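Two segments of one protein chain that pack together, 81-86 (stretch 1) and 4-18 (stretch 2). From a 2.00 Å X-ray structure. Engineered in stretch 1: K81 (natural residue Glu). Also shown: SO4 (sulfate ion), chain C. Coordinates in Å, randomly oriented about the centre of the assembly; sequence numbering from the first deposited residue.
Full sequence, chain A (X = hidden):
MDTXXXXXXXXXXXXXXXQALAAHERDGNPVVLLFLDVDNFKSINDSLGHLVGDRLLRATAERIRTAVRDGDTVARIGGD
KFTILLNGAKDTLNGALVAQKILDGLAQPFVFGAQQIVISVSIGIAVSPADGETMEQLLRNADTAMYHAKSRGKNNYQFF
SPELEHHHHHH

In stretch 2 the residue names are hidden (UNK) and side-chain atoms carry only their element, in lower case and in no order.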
ATOM      1  N   LYS A  81      -0.573  -7.369   3.441  1.00 12.93           N
ATOM      2  CA  LYS A  81      -1.111  -6.222   2.715  1.00 15.00           C
ATOM      3  C   LYS A  81      -0.629  -4.963   3.427  1.00 16.65           C
ATOM      4  O   LYS A  81      -0.221  -5.012   4.586  1.00 18.01           O
ATOM      5  CB  LYS A  81      -2.639  -6.237   2.689  1.00 14.73           C
ATOM      6  CG  LYS A  81      -3.259  -6.916   1.474  1.00 16.18           C
ATOM      7  CD  LYS A  81      -3.149  -8.430   1.535  1.00 22.47           C
ATOM      8  CE  LYS A  81      -4.019  -9.002   2.641  1.00 26.02           C
ATOM      9  NZ  LYS A  81      -3.935 -10.484   2.676  1.00 24.42           N
ATOM     10  N   PHE A  82      -0.663  -3.841   2.722  1.00 15.81           N
ATOM     11  CA  PHE A  82      -0.237  -2.566   3.288  1.00 18.15           C
ATOM     12  C   PHE A  82      -1.239  -1.478   2.909  1.00 17.79           C
ATOM     13  O   PHE A  82      -1.681  -1.407   1.759  1.00 16.13           O
ATOM     14  CB  PHE A  82       1.146  -2.179   2.747  1.00 13.43           C
ATOM     15  CG  PHE A  82       2.256  -3.092   3.188  1.00 16.64           C
ATOM     16  CD1 PHE A  82       2.926  -2.869   4.385  1.00 19.04           C
ATOM     17  CD2 PHE A  82       2.632  -4.179   2.405  1.00 19.11           C
ATOM     18  CE1 PHE A  82       3.954  -3.716   4.798  1.00 16.90           C
ATOM     19  CE2 PHE A  82       3.662  -5.030   2.811  1.00 22.00           C
ATOM     20  CZ  PHE A  82       4.319  -4.797   4.009  1.00 18.97           C
ATOM     21  N   THR A  83      -1.617  -0.651   3.877  1.00 13.06           N
ATOM     22  CA  THR A  83      -2.527   0.453   3.597  1.00 17.81           C
ATOM     23  C   THR A  83      -1.646   1.686   3.537  1.00 17.77           C
ATOM     24  O   THR A  83      -0.905   1.985   4.473  1.00 17.07           O
ATOM     25  CB  THR A  83      -3.592   0.644   4.684  1.00 17.35           C
ATOM     26  OG1 THR A  83      -2.962   0.678   5.967  1.00 19.95           O
ATOM     27  CG2 THR A  83      -4.621  -0.491   4.623  1.00 15.96           C
ATOM     28  N   ILE A  84      -1.729   2.389   2.421  1.00 15.06           N
ATOM     29  CA  ILE A  84      -0.914   3.566   2.190  1.00 15.42           C
ATOM     30  C   ILE A  84      -1.758   4.833   2.105  1.00 17.50           C
ATOM     31  O   ILE A  84      -2.626   4.961   1.245  1.00 14.74           O
ATOM     32  CB  ILE A  84      -0.115   3.361   0.887  1.00 12.74           C
ATOM     33  CG1 ILE A  84       0.788   2.137   1.062  1.00 11.88           C
ATOM     34  CG2 ILE A  84       0.661   4.617   0.529  1.00 18.71           C
ATOM     35  CD1 ILE A  84       1.150   1.439  -0.232  1.00 27.34           C
ATOM     36  N   LEU A  85      -1.493   5.766   3.006  1.00 10.61           N
ATOM     37  CA  LEU A  85      -2.212   7.031   3.045  1.00 14.19           C
ATOM     38  C   LEU A  85      -1.407   8.155   2.413  1.00 15.43           C
ATOM     39  O   LEU A  85      -0.295   8.448   2.846  1.00 15.85           O
ATOM     40  CB  LEU A  85      -2.539   7.401   4.497  1.00 18.40           C
ATOM     41  CG  LEU A  85      -2.908   8.854   4.819  1.00 21.35           C
ATOM     42  CD1 LEU A  85      -4.124   9.305   4.010  1.00 22.60           C
ATOM     43  CD2 LEU A  85      -3.187   8.967   6.315  1.00 24.83           C
ATOM     44  N   LEU A  86      -1.968   8.768   1.375  1.00 16.45           N
ATOM     45  CA  LEU A  86      -1.319   9.895   0.722  1.00 20.32           C
ATOM     46  C   LEU A  86      -1.996  11.127   1.320  1.00 22.43           C
ATOM     47  O   LEU A  86      -3.139  11.450   1.005  1.00 22.99           O
ATOM     48  CB  LEU A  86      -1.512   9.829  -0.796  1.00 17.54           C
ATOM     49  CG  LEU A  86      -0.977   8.548  -1.448  1.00 18.32           C
ATOM     50  CD1 LEU A  86      -1.055   8.691  -2.953  1.00 16.76           C
ATOM     51  CD2 LEU A  86       0.466   8.281  -1.022  1.00 12.87           C
ATOM     52  N   UNK A   4       7.358  -6.553  13.114  1.00 37.90           N
ATOM     53  CA  UNK A   4       7.853  -7.150  11.879  1.00 31.51           C
ATOM     54  C   UNK A   4       8.372  -6.133  10.864  1.00 27.94           C
ATOM     55  O   UNK A   4       9.415  -6.347  10.249  1.00 31.45           O
ATOM     56  c   UNK A   4       6.756  -8.015  11.205  1.00 29.45           C
ATOM     57  c   UNK A   4       6.336  -9.138  12.146  1.00 33.00           C
ATOM     58  c   UNK A   4       7.271  -8.596   9.888  1.00 26.61           C
ATOM     59  N   UNK A   5       7.660  -5.020  10.704  1.00 25.54           N
ATOM     60  CA  UNK A   5       8.048  -4.005   9.724  1.00 22.86           C
ATOM     61  C   UNK A   5       8.561  -2.692  10.295  1.00 28.15           C
ATOM     62  O   UNK A   5       9.258  -1.944   9.608  1.00 33.32           O
ATOM     63  c   UNK A   5       6.868  -3.652   8.807  1.00 24.19           C
ATOM     64  c   UNK A   5       6.328  -4.900   8.123  1.00 24.87           C
ATOM     65  o   UNK A   5       5.829  -3.057   9.591  1.00 28.40           O
ATOM     66  N   UNK A   6       8.212  -2.403  11.543  1.00 28.32           N
ATOM     67  CA  UNK A   6       8.638  -1.154  12.143  1.00 31.72           C
ATOM     68  C   UNK A   6       7.704  -0.031  11.726  1.00 30.03           C
ATOM     69  O   UNK A   6       7.959   1.139  12.010  1.00 31.52           O
ATOM     70  N   UNK A   7       6.619  -0.391  11.043  1.00 21.02           N
ATOM     71  CA  UNK A   7       5.623   0.581  10.583  1.00 23.72           C
ATOM     72  C   UNK A   7       4.667   0.950  11.711  1.00 23.83           C
ATOM     73  O   UNK A   7       4.592   0.254  12.716  1.00 26.94           O
ATOM     74  c   UNK A   7       5.476  -0.267   8.082  1.00 21.80           C
ATOM     75  c   UNK A   7       4.464  -0.877   7.118  1.00 19.45           C
ATOM     76  c   UNK A   7       6.043   1.028   7.523  1.00 21.04           C
ATOM     77  c   UNK A   7       4.797   0.003   9.427  1.00 16.95           C
ATOM     78  N   UNK A   8       3.919   2.053  11.551  1.00 28.33           N
ATOM     79  CA  UNK A   8       2.956   2.505  12.562  1.00 28.82           C
ATOM     80  C   UNK A   8       1.852   1.463  12.762  1.00 28.17           C
ATOM     81  O   UNK A   8       1.551   0.680  11.852  1.00 24.68           O
ATOM     82  c   UNK A   8       4.099   3.079  10.506  1.00 32.41           C
ATOM     83  c   UNK A   8       2.411   3.796  11.961  1.00 32.66           C
ATOM     84  c   UNK A   8       3.577   4.320  11.180  1.00 32.75           C
ATOM     85  N   UNK A   9       1.254   1.452  13.951  1.00 23.09           N
ATOM     86  CA  UNK A   9       0.172   0.519  14.261  1.00 29.83           C
ATOM     87  C   UNK A   9      -1.058   0.852  13.432  1.00 25.31           C
ATOM     88  O   UNK A   9      -1.146   1.919  12.822  1.00 25.39           O
ATOM     89  c   UNK A   9      -0.230   0.594  15.741  1.00 42.94           C
ATOM     90  c   UNK A   9       0.889   0.195  16.679  1.00 54.98           C
ATOM     91  o   UNK A   9       1.580  -0.798  16.454  1.00 61.92           O
ATOM     92  n   UNK A   9       1.058   0.960  17.753  1.00 52.45           N
ATOM     93  N   UNK A  10      -2.010  -0.074  13.432  1.00 29.30           N
ATOM     94  CA  UNK A  10      -3.265   0.082  12.715  1.00 27.54           C
ATOM     95  C   UNK A  10      -4.020   1.274  13.317  1.00 24.15           C
ATOM     96  O   UNK A  10      -4.689   2.022  12.611  1.00 25.89           O
ATOM     97  c   UNK A  10      -5.475  -1.198  12.251  1.00 33.19           C
ATOM     98  c   UNK A  10      -4.081  -1.212  12.855  1.00 29.63           C
ATOM     99  c   UNK A  10      -4.068  -0.851   8.808  1.00 18.37           C
ATOM    100  c   UNK A  10      -5.473  -0.701  10.816  1.00 32.84           C
ATOM    101  n   UNK A  10      -3.065  -1.409   8.151  1.00 16.83           N
ATOM    102  n   UNK A  10      -4.723   0.168   8.265  1.00 16.85           N
ATOM    103  n   UNK A  10      -4.403  -1.289  10.017  1.00 26.11           N
ATOM    104  N   UNK A  11      -3.889   1.448  14.628  1.00 20.02           N
ATOM    105  CA  UNK A  11      -4.556   2.542  15.335  1.00 17.92           C
ATOM    106  C   UNK A  11      -3.997   3.895  14.916  1.00 21.40           C
ATOM    107  O   UNK A  11      -4.749   4.847  14.694  1.00 23.62           O
ATOM    108  c   UNK A  11      -5.006   3.490  17.679  1.00 31.82           C
ATOM    109  c   UNK A  11      -4.384   2.377  16.847  1.00 28.11           C
ATOM    110  o   UNK A  11      -7.203   2.566  17.893  1.00 36.07           O
ATOM    111  c   UNK A  11      -6.514   3.533  17.561  1.00 33.82           C
ATOM    112  n   UNK A  11      -7.037   4.657  17.088  1.00 32.74           N
ATOM    113  N   UNK A  12      -2.674   3.985  14.831  1.00 20.77           N
ATOM    114  CA  UNK A  12      -2.032   5.230  14.442  1.00 20.84           C
ATOM    115  C   UNK A  12      -2.371   5.551  12.990  1.00 21.36           C
ATOM    116  O   UNK A  12      -2.633   6.704  12.645  1.00 21.71           O
ATOM    117  c   UNK A  12       0.270   6.402  14.268  1.00 32.65           C
ATOM    118  c   UNK A  12      -0.294   7.601  15.030  1.00 35.07           C
ATOM    119  c   UNK A  12       1.740   6.192  14.598  1.00 38.71           C
ATOM    120  c   UNK A  12      -0.514   5.134  14.619  1.00 19.19           C
ATOM    121  N   UNK A  13      -2.367   4.536  12.134  1.00 24.95           N
ATOM    122  CA  UNK A  13      -2.705   4.763  10.733  1.00 28.39           C
ATOM    123  C   UNK A  13      -4.119   5.336  10.688  1.00 28.57           C
ATOM    124  O   UNK A  13      -4.399   6.306   9.986  1.00 27.92           O
ATOM    125  c   UNK A  13      -4.427   3.576   8.155  1.00 14.54           C
ATOM    126  c   UNK A  13      -4.833   3.772   6.833  1.00 17.63           C
ATOM    127  c   UNK A  13      -2.135   3.840   7.503  1.00 22.43           C
ATOM    128  c   UNK A  13      -3.883   4.003   5.843  1.00 17.76           C
ATOM    129  c   UNK A  13      -3.078   3.611   8.500  1.00 17.04           C
ATOM    130  c   UNK A  13      -2.648   3.458   9.938  1.00 20.63           C
ATOM    131  c   UNK A  13      -2.527   4.037   6.178  1.00 22.57           C
ATOM    132  N   UNK A  14      -5.003   4.714  11.459  1.00 26.84           N
ATOM    133  CA  UNK A  14      -6.393   5.130  11.554  1.00 21.73           C
ATOM    134  C   UNK A  14      -6.488   6.600  11.961  1.00 21.44           C
ATOM    135  O   UNK A  14      -7.249   7.370  11.376  1.00 22.43           O
ATOM    136  c   UNK A  14      -7.108   4.250  12.581  1.00 21.76           C
ATOM    137  s   UNK A  14      -8.742   4.822  13.090  1.00 33.09           S
ATOM    138  N   UNK A  15      -5.716   6.983  12.973  1.00 15.23           N
ATOM    139  CA  UNK A  15      -5.722   8.361  13.451  1.00 21.45           C
ATOM    140  C   UNK A  15      -5.203   9.307  12.369  1.00 22.35           C
ATOM    141  O   UNK A  15      -5.747  10.397  12.165  1.00 18.40           O
ATOM    142  o   UNK A  15      -4.793   7.826  16.985  1.00 29.69           O
ATOM    143  o   UNK A  15      -6.571   7.241  15.820  1.00 20.99           O
ATOM    144  c   UNK A  15      -5.451   7.800  15.920  1.00 29.41           C
ATOM    145  c   UNK A  15      -4.850   8.492  14.705  1.00 20.40           C
ATOM    146  N   UNK A  16      -4.144   8.886  11.684  1.00 22.75           N
ATOM    147  CA  UNK A  16      -3.544   9.681  10.617  1.00 22.78           C
ATOM    148  C   UNK A  16      -4.551   9.912   9.494  1.00 23.63           C
ATOM    149  O   UNK A  16      -4.683  11.022   8.978  1.00 22.81           O
ATOM    150  c   UNK A  16      -2.316   8.956  10.053  1.00 23.31           C
ATOM    151  c   UNK A  16       1.843   9.230  11.688  1.00 43.90           C
ATOM    152  c   UNK A  16      -1.153   8.814  11.023  1.00 27.77           C
ATOM    153  n   UNK A  16       2.893   9.156  12.495  1.00 44.10           N
ATOM    154  c   UNK A  16      -0.415  10.127  11.215  1.00 34.41           C
ATOM    155  n   UNK A  16       0.788   9.966  12.031  1.00 42.40           N
ATOM    156  n   UNK A  16       1.858   8.573  10.535  1.00 37.55           N
ATOM    157  N   UNK A  17      -5.256   8.853   9.112  1.00 24.72           N
ATOM    158  CA  UNK A  17      -6.242   8.937   8.041  1.00 21.64           C
ATOM    159  C   UNK A  17      -7.392   9.879   8.390  1.00 22.76           C
ATOM    160  O   UNK A  17      -7.823  10.692   7.568  1.00 21.62           O
ATOM    161  c   UNK A  17      -7.885   7.397   6.662  1.00 18.64           C
ATOM    162  c   UNK A  17      -6.782   7.538   7.721  1.00 20.23           C
ATOM    163  c   UNK A  17      -8.033   5.931   6.293  1.00 12.62           C
ATOM    164  c   UNK A  17      -7.566   8.222   5.431  1.00 13.95           C
ATOM    165  N   UNK A  18      -7.892   9.770   9.612  1.00 16.64           N
ATOM    166  CA  UNK A  18      -8.988  10.625  10.036  1.00 21.22           C
ATOM    167  C   UNK A  18      -8.573  12.092   9.960  1.00 20.81           C
ATOM    168  O   UNK A  18      -9.333  12.933   9.490  1.00 23.00           O
ATOM    169  c   UNK A  18     -11.330   8.841  10.722  1.00 16.24           C
ATOM    170  c   UNK A  18      -9.419  10.262  11.459  1.00 20.33           C
ATOM    171  c   UNK A  18     -10.405   8.585  13.037  1.00 17.28           C
ATOM    172  c   UNK A  18     -10.073   8.881  11.581  1.00 20.26           C
TER
HETATM  173  S   SO4 C 171      -5.046 -12.432   0.003  1.00 50.39           S
HETATM  174  O1  SO4 C 171      -5.720 -11.373   0.778  1.00 50.39           O
HETATM  175  O2  SO4 C 171      -4.153 -13.195   0.899  1.00 60.32           O
HETATM  176  O3  SO4 C 171      -6.058 -13.336  -0.577  1.00 47.78           O
HETATM  177  O4  SO4 C 171      -4.245 -11.822  -1.079  1.00 43.81           O

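Position 4 carries three carbons, one bonded to the other two, and touches nothing on stretch 1; this β-branched group is valine, V4. At position 5 one carbon bears an oxygen and a carbon, the threonine pattern. The methyl CG2 of T5 lies 4.3 Å from CE1 of F82, at the edge of that ring, while its hydroxyl accepts a hydrogen bond from the backbone of position 7 (N to T5 OG1, 3.1 Å). Position 6 has no side-chain atoms, and at its backbone angles (83/7) a CB would be jammed against the preceding carbonyl oxygen; it is G6.

Position 7 has four carbons, forked at the second, and is leucine: L7 CD1 packs 3.7 Å from F82 CE1, again at the ring edge. At position 8 three carbons close a ring onto the backbone nitrogen, giving P8. Position 9 holds two carbons, the second with one oxygen and one nitrogen: N9, at the N-cap position, though its side chain makes no capping bond.

Position 10 opens the helix with three carbons, a nitrogen and a carbon bearing two more nitrogens, so it is arginine. The end of R10 reaches T83, and both terminal nitrogens donate to its hydroxyl, NH1 to OG1 at 2.9 Å and NH2 to OG1 at 3.0 Å. Position 11, three carbons ending in an oxygen and a nitrogen, is Q11; position 12, four carbons forked at the second, is L12. Neither touches the strand.

Position 13 is one carbon followed by a six-carbon ring, hence phenylalanine. T83 CB lies 4.0 Å from the centroid of the F13 ring, over its face, and F13 CE2 is 3.8 Å from L85 CB. Position 14, a carbon and a sulfur, is C14; position 15, two carbons with two oxygens on the second, is D15. Both are clear of the strand.

Position 16 repeats the arginine pattern. Its CB approaches L85 CD2 at 3.8 Å, but the end of R16 leads away. Positions 17 and 18 each have four carbons forked at the second: L17 meets L85, CD1 to CD1 at 3.9 Å, whereas L18 points away.

The strand and helix run at 29° to each other. T83 and L85, alternate residues directed toward stretch 2, supply most of the strand's contact, while I84 between them points away. F13 packs against both, with L17 extending the apolar surface beside L85. F82 adds its ring edge against the loop, and R10 anchors the T83 hydroxyl through paired hydrogen bonds.

Stretch 2, residues 4-18: VTGLPNRQLFCDRLL
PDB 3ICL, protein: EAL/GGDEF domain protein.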